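Local coordinates for uncharacterized protein DUF1185 (Bordetella bronchiseptica RB50, PDB 3BYQ) that is of unknown function but adopts a variant of the Bacillus chorismate mutase fold and may take part in amino-acid metabolism, at residues Val132-Ile137 with Ala165-Thr170; Met51-Glu56 with Arg160-Ala165. All coordinates share one frame; numbering follows the deposited sequence.

Contact 1: Val132-Ile137 with Ala165-Thr170. With EDO (1,2-ethanediol), chain T.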
loop_
_atom_site.group_PDB
_atom_site.type_symbol
_atom_site.label_atom_id
_atom_site.label_comp_id
_atom_site.label_asym_id
_atom_site.label_seq_id
_atom_site.Cartn_x
_atom_site.Cartn_y
_atom_site.Cartn_z
ATOM N N VAL B 132 -11.141 2.403 -11.586
ATOM C CA VAL B 132 -12.503 2.788 -12.009
ATOM C C VAL B 132 -12.792 2.273 -13.406
ATOM O O VAL B 132 -12.094 2.616 -14.358
ATOM C CB VAL B 132 -12.705 4.337 -11.972
ATOM C CG1 VAL B 132 -14.185 4.693 -12.360
ATOM C CG2 VAL B 132 -12.354 4.863 -10.580
ATOM N N PRO B 133 -13.811 1.451 -13.550
ATOM C CA PRO B 133 -14.017 0.863 -14.861
ATOM C C PRO B 133 -14.858 1.749 -15.732
ATOM O O PRO B 133 -15.777 2.402 -15.247
ATOM C CB PRO B 133 -14.802 -0.402 -14.533
ATOM C CG PRO B 133 -15.584 -0.019 -13.345
ATOM C CD PRO B 133 -14.692 0.830 -12.533
ATOM N N VAL B 134 -14.543 1.755 -17.024
ATOM C CA VAL B 134 -15.302 2.527 -17.991
ATOM C C VAL B 134 -15.856 1.671 -19.107
ATOM O O VAL B 134 -15.392 0.548 -19.386
ATOM C CB VAL B 134 -14.458 3.677 -18.663
ATOM C CG1 VAL B 134 -13.865 4.596 -17.626
ATOM C CG2 VAL B 134 -13.320 3.129 -19.580
ATOM N N HIS B 135 -16.914 2.176 -19.720
ATOM C CA HIS B 135 -17.439 1.542 -20.916
ATOM C C HIS B 135 -18.008 2.568 -21.883
ATOM O O HIS B 135 -18.059 3.782 -21.582
ATOM C CB HIS B 135 -18.350 0.362 -20.632
ATOM C CG HIS B 135 -19.646 0.693 -19.975
ATOM N ND1 HIS B 135 -20.096 0.002 -18.869
ATOM C CD2 HIS B 135 -20.644 1.548 -20.320
ATOM C CE1 HIS B 135 -21.301 0.444 -18.542
ATOM N NE2 HIS B 135 -21.657 1.386 -19.398
ATOM N N TYR B 136 -18.357 2.068 -23.067
ATOM C CA TYR B 136 -18.852 2.939 -24.169
ATOM C C TYR B 136 -20.149 3.623 -23.808
ATOM O O TYR B 136 -21.131 2.998 -23.365
ATOM C CB TYR B 136 -19.012 2.110 -25.435
ATOM C CG TYR B 136 -19.365 2.838 -26.704
ATOM C CD1 TYR B 136 -18.623 3.900 -27.154
ATOM C CD2 TYR B 136 -20.376 2.362 -27.503
ATOM C CE1 TYR B 136 -18.938 4.514 -28.360
ATOM C CE2 TYR B 136 -20.690 2.945 -28.701
ATOM C CZ TYR B 136 -19.962 4.021 -29.135
ATOM O OH TYR B 136 -20.260 4.651 -30.326
ATOM N N ILE B 137 -20.193 4.915 -24.128
ATOM C CA ILE B 137 -21.324 5.763 -23.689
ATOM C C ILE B 137 -22.634 5.477 -24.417
ATOM O O ILE B 137 -23.698 5.840 -23.915
ATOM C CB ILE B 137 -20.998 7.276 -23.763
ATOM C CG1 ILE B 137 -20.873 7.813 -25.168
ATOM C CG2 ILE B 137 -19.723 7.613 -22.871
ATOM C CD1 ILE B 137 -20.769 9.349 -25.158
ATOM N N ALA B 165 -15.941 11.453 -7.906
ATOM C CA ALA B 165 -15.234 11.503 -9.169
ATOM C C ALA B 165 -16.045 11.114 -10.382
ATOM O O ALA B 165 -16.966 10.260 -10.296
ATOM C CB ALA B 165 -13.997 10.558 -9.087
ATOM N N LEU B 166 -15.679 11.732 -11.502
ATOM C CA LEU B 166 -16.226 11.340 -12.802
ATOM C C LEU B 166 -15.040 11.040 -13.694
ATOM O O LEU B 166 -13.955 11.627 -13.535
ATOM C CB LEU B 166 -17.058 12.445 -13.425
ATOM C CG LEU B 166 -18.347 12.816 -12.677
ATOM C CD1 LEU B 166 -19.062 13.964 -13.368
ATOM C CD2 LEU B 166 -19.245 11.614 -12.554
ATOM N N VAL B 167 -15.264 10.154 -14.642
ATOM C CA VAL B 167 -14.276 9.767 -15.625
ATOM C C VAL B 167 -14.865 9.850 -17.027
ATOM O O VAL B 167 -15.989 9.461 -17.252
ATOM C CB VAL B 167 -13.773 8.329 -15.387
ATOM C CG1 VAL B 167 -12.766 7.891 -16.486
ATOM C CG2 VAL B 167 -13.158 8.200 -13.998
HETATM N N MSE B 168 -14.068 10.393 -17.954
HETATM C CA MSE B 168 -14.370 10.349 -19.391
HETATM C C MSE B 168 -13.123 9.962 -20.156
HETATM O O MSE B 168 -12.001 10.241 -19.719
HETATM C CB MSE B 168 -14.894 11.655 -19.960
HETATM C CG MSE B 168 -16.243 12.098 -19.365
HETATM SE SE MSE B 168 -16.788 13.727 -20.245
HETATM C CE MSE B 168 -18.176 14.235 -19.009
ATOM N N GLY B 169 -13.348 9.359 -21.304
ATOM C CA GLY B 169 -12.270 8.900 -22.174
ATOM C C GLY B 169 -12.651 8.971 -23.634
ATOM O O GLY B 169 -13.829 9.083 -23.967
ATOM N N THR B 170 -11.625 8.858 -24.484
ATOM C CA THR B 170 -11.747 9.171 -25.922
ATOM C C THR B 170 -11.894 8.009 -26.899
ATOM O O THR B 170 -12.193 8.240 -28.076
ATOM C CB THR B 170 -10.546 10.001 -26.389
ATOM O OG1 THR B 170 -9.354 9.206 -26.255
ATOM C CG2 THR B 170 -10.453 11.254 -25.581
HETATM C C1 EDO T . -8.356 8.035 -29.473
HETATM O O1 EDO T . -8.928 7.466 -28.299
HETATM C C2 EDO T . -9.350 8.140 -30.627
HETATM O O2 EDO T . -10.631 7.675 -30.224
#
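Val-167 meets Val-132 and Val-134 through its two methyl branches. From CB, the CG1 branch lies anti to the backbone N (chi1 177°) and reaches Val-134, where the CG1 methyls of Val-167 and Val-134 are 3.7 Å apart; these two side chains cross at about a right angle. Val-167 CG2, beside the backbone N and anti to the carbonyl carbon, lies 4.0 Å from Val-132 CG1, the two side chains sliding past one another in opposite directions. Val-167 CB, 4.4 Å from Val-134 CG1, is marginal to the packing.

The strands 130-136 and 161-169 are not bonded to each other through their backbones. Each runs antiparallel to strand 79-86, and the nearest CA atoms across the contact, those of Val-134 and Val-167, are 7.7 Å apart. Val-132 and Val-134 also rest on Ser-81 of strand 79-86, and Val-167 on Ile-149 of strand 147-151, so the three valines pack between their own strands with these two beside them. Thr-170 holds a 1,2-ethanediol, probably from the crystallisation liquor: Thr-170 O accepts from ethanediol O2 at 2.7 Å, while Thr-170 OG1 is hydrogen-bonded to ethanediol O1 at 2.7 Å and also to Lys-30 N.

With three buried valines and 116 Å² of surface removed, methyl packing alone joins these two segments, which implies cohesion by shape and exclusion of water rather than by directed bonds.

Contact 2: Met51-Glu56 with Arg160-Ala165. With EDO (1,2-ethanediol), chain I.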
loop_
_atom_site.group_PDB
_atom_site.type_symbol
_atom_site.label_atom_id
_atom_site.label_comp_id
_atom_site.label_asym_id
_atom_site.label_seq_id
_atom_site.Cartn_x
_atom_site.Cartn_y
_atom_site.Cartn_z
HETATM N N MSE B 51 -31.709 12.331 0.967
HETATM C CA MSE B 51 -32.262 12.807 -0.321
HETATM C C MSE B 51 -31.883 14.255 -0.638
HETATM O O MSE B 51 -31.529 14.551 -1.781
HETATM C CB MSE B 51 -33.770 12.553 -0.411
HETATM C CG MSE B 51 -34.154 11.117 -0.185
HETATM SE SE MSE B 51 -33.313 9.890 -1.428
HETATM C CE MSE B 51 -34.468 10.264 -2.911
ATOM N N PRO B 52 -31.940 15.177 0.349
ATOM C CA PRO B 52 -31.485 16.535 0.080
ATOM C C PRO B 52 -30.029 16.626 -0.383
ATOM O O PRO B 52 -29.719 17.372 -1.310
ATOM C CB PRO B 52 -31.691 17.241 1.423
ATOM C CG PRO B 52 -32.849 16.509 2.029
ATOM C CD PRO B 52 -32.619 15.093 1.656
ATOM N N PHE B 53 -29.166 15.837 0.247
ATOM C CA PHE B 53 -27.735 15.791 -0.092
ATOM C C PHE B 53 -27.566 15.302 -1.531
ATOM O O PHE B 53 -26.875 15.921 -2.351
ATOM C CB PHE B 53 -27.029 14.880 0.925
ATOM C CG PHE B 53 -25.518 14.796 0.785
ATOM C CD1 PHE B 53 -24.733 15.933 0.695
ATOM C CD2 PHE B 53 -24.890 13.579 0.897
ATOM C CE1 PHE B 53 -23.345 15.847 0.644
ATOM C CE2 PHE B 53 -23.514 13.485 0.830
ATOM C CZ PHE B 53 -22.730 14.637 0.721
HETATM N N MSE B 54 -28.260 14.233 -1.860
HETATM C CA MSE B 54 -28.196 13.659 -3.214
HETATM C C MSE B 54 -28.641 14.669 -4.257
HETATM O O MSE B 54 -28.049 14.789 -5.333
HETATM C CB MSE B 54 -29.014 12.382 -3.313
HETATM C CG MSE B 54 -28.790 11.636 -4.575
HETATM SE SE MSE B 54 -29.561 9.882 -4.550
HETATM C CE MSE B 54 -31.405 10.380 -4.651
ATOM N N ALA B 55 -29.680 15.425 -3.915
ATOM C CA ALA B 55 -30.220 16.457 -4.812
ATOM C C ALA B 55 -29.227 17.577 -5.058
ATOM O O ALA B 55 -28.981 17.975 -6.215
ATOM C CB ALA B 55 -31.532 17.040 -4.249
ATOM N N GLU B 56 -28.625 18.075 -3.991
ATOM C CA GLU B 56 -27.668 19.168 -4.135
ATOM C C GLU B 56 -26.387 18.765 -4.882
ATOM O O GLU B 56 -25.818 19.556 -5.628
ATOM C CB GLU B 56 -27.304 19.816 -2.814
ATOM C CG GLU B 56 -26.668 21.179 -3.070
ATOM C CD GLU B 56 -26.172 21.880 -1.830
ATOM O OE1 GLU B 56 -26.565 21.469 -0.701
ATOM O OE2 GLU B 56 -25.398 22.864 -2.030
ATOM N N ARG B 160 -13.824 12.290 7.782
ATOM C CA ARG B 160 -15.089 13.026 7.726
ATOM C C ARG B 160 -15.309 13.737 6.388
ATOM O O ARG B 160 -15.992 14.743 6.303
ATOM C CB ARG B 160 -15.157 13.986 8.927
ATOM C CG ARG B 160 -15.082 13.234 10.255
ATOM C CD ARG B 160 -15.138 14.123 11.455
ATOM N NE ARG B 160 -13.841 14.707 11.738
ATOM C CZ ARG B 160 -12.790 13.999 12.128
ATOM N NH1 ARG B 160 -12.853 12.670 12.233
ATOM N NH2 ARG B 160 -11.659 14.622 12.363
ATOM N N GLU B 161 -14.711 13.163 5.359
ATOM C CA GLU B 161 -14.825 13.643 3.978
ATOM C C GLU B 161 -15.314 12.572 3.039
ATOM O O GLU B 161 -15.433 11.392 3.383
ATOM C CB GLU B 161 -13.489 14.141 3.462
ATOM C CG GLU B 161 -12.900 15.249 4.278
ATOM C CD GLU B 161 -11.620 15.771 3.709
ATOM O OE1 GLU B 161 -10.757 14.933 3.315
ATOM O OE2 GLU B 161 -11.428 17.018 3.736
ATOM N N ILE B 162 -15.630 13.030 1.839
ATOM C CA ILE B 162 -15.991 12.150 0.710
ATOM C C ILE B 162 -15.316 12.668 -0.542
ATOM O O ILE B 162 -15.200 13.899 -0.729
ATOM C CB ILE B 162 -17.511 12.092 0.398
ATOM C CG1 ILE B 162 -18.356 11.846 1.655
ATOM C CG2 ILE B 162 -17.793 10.993 -0.703
ATOM C CD1 ILE B 162 -19.877 12.257 1.511
ATOM N N LEU B 163 -14.781 11.733 -1.328
ATOM C CA LEU B 163 -14.169 12.030 -2.633
ATOM C C LEU B 163 -15.129 11.521 -3.690
ATOM O O LEU B 163 -15.534 10.349 -3.682
ATOM C CB LEU B 163 -12.794 11.335 -2.741
ATOM C CG LEU B 163 -11.964 11.654 -4.003
ATOM C CD1 LEU B 163 -10.506 11.203 -3.766
ATOM C CD2 LEU B 163 -12.512 10.939 -5.226
ATOM N N PHE B 164 -15.596 12.438 -4.530
ATOM C CA PHE B 164 -16.476 12.117 -5.655
ATOM C C PHE B 164 -15.726 12.349 -6.946
ATOM O O PHE B 164 -15.024 13.334 -7.082
ATOM C CB PHE B 164 -17.729 12.996 -5.628
ATOM C CG PHE B 164 -18.691 12.687 -4.486
ATOM C CD1 PHE B 164 -19.332 11.456 -4.436
ATOM C CD2 PHE B 164 -19.015 13.633 -3.539
ATOM C CE1 PHE B 164 -20.238 11.156 -3.440
ATOM C CE2 PHE B 164 -19.938 13.344 -2.520
ATOM C CZ PHE B 164 -20.541 12.089 -2.482
ATOM N N ALA B 165 -15.941 11.453 -7.906
ATOM C CA ALA B 165 -15.234 11.503 -9.169
ATOM C C ALA B 165 -16.045 11.114 -10.382
ATOM O O ALA B 165 -16.966 10.260 -10.296
ATOM C CB ALA B 165 -13.997 10.558 -9.087
HETATM C C1 EDO I . -10.438 9.623 12.928
HETATM O O1 EDO I . -10.025 10.973 13.210
HETATM C C2 EDO I . -10.916 8.972 14.216
HETATM O O2 EDO I . -9.831 8.992 15.146
#
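Helix 51-72 packs on one face of the sheet, and its first turn reaches strand 161-169 through Phe-53, which meets Ile-162 and Phe-164. The evidence that side chains, and not backbones, bridge the layers is the spacing: the nearest CA atoms, of Phe-53 and Ile-162, lie 12.3 Å apart. With CG anti to the backbone N (chi1 -176°), the Phe-53 ring extends from the helix toward the strand and presents its rim. Ile-162 comes from the opposite direction, and its terminal methyl CD1 sits at the ring edge, near the ring plane, 3.8 Å from Phe-53 CZ and 3.9 Å from CE2 of the same ring.

Such helix-against-sheet layering belongs to the variant of the Bacillus chorismate mutase fold found in this family. Phe-164 completes the group more loosely: its CE2 is 4.5 Å from Phe-53 CZ, which lies at the edge of the Phe-164 ring. Ile-162 CG2 lies over one face of that ring, 3.4 Å above its plane but offset toward the rim. Phe-164 also stacks with Trp-98, and Phe-53 meets Tyr-42 edge-to-face.

Just before the strand, Arg-160 turns to charged partners: NH1 forms a salt bridge with Asp-89 OD2 of its own chain, and NH2 one with Asp-89 OD1 of the third subunit. A 1,2-ethanediol, probably from the crystallisation liquor, takes a weak bond from Arg-160 NH1 to its O1, long at 3.4 Å though nearly straight at 177°.

Contacts 1 and 2 use successive parts of strand 161-169 and share Ala-165, but their centres are about 20 Å apart and the two do not otherwise touch. They lie on opposite faces of the strand: Val-167 points toward strand 130-136 in contact 1, whereas Ile-162 and Phe-164 point toward helix 51-72 in contact 2. Leu-166 and Met-168 continue the helix-facing row, resting farther along the same helix. Contact 1 is the more central, about 6 Å from the centre of the chain against about 14 Å for contact 2. An ethanediol binds next to each end of strand 161-169, at Thr-170 and at Arg-160, apart from the packed side chains, and both segment pairs also touch the second subunit.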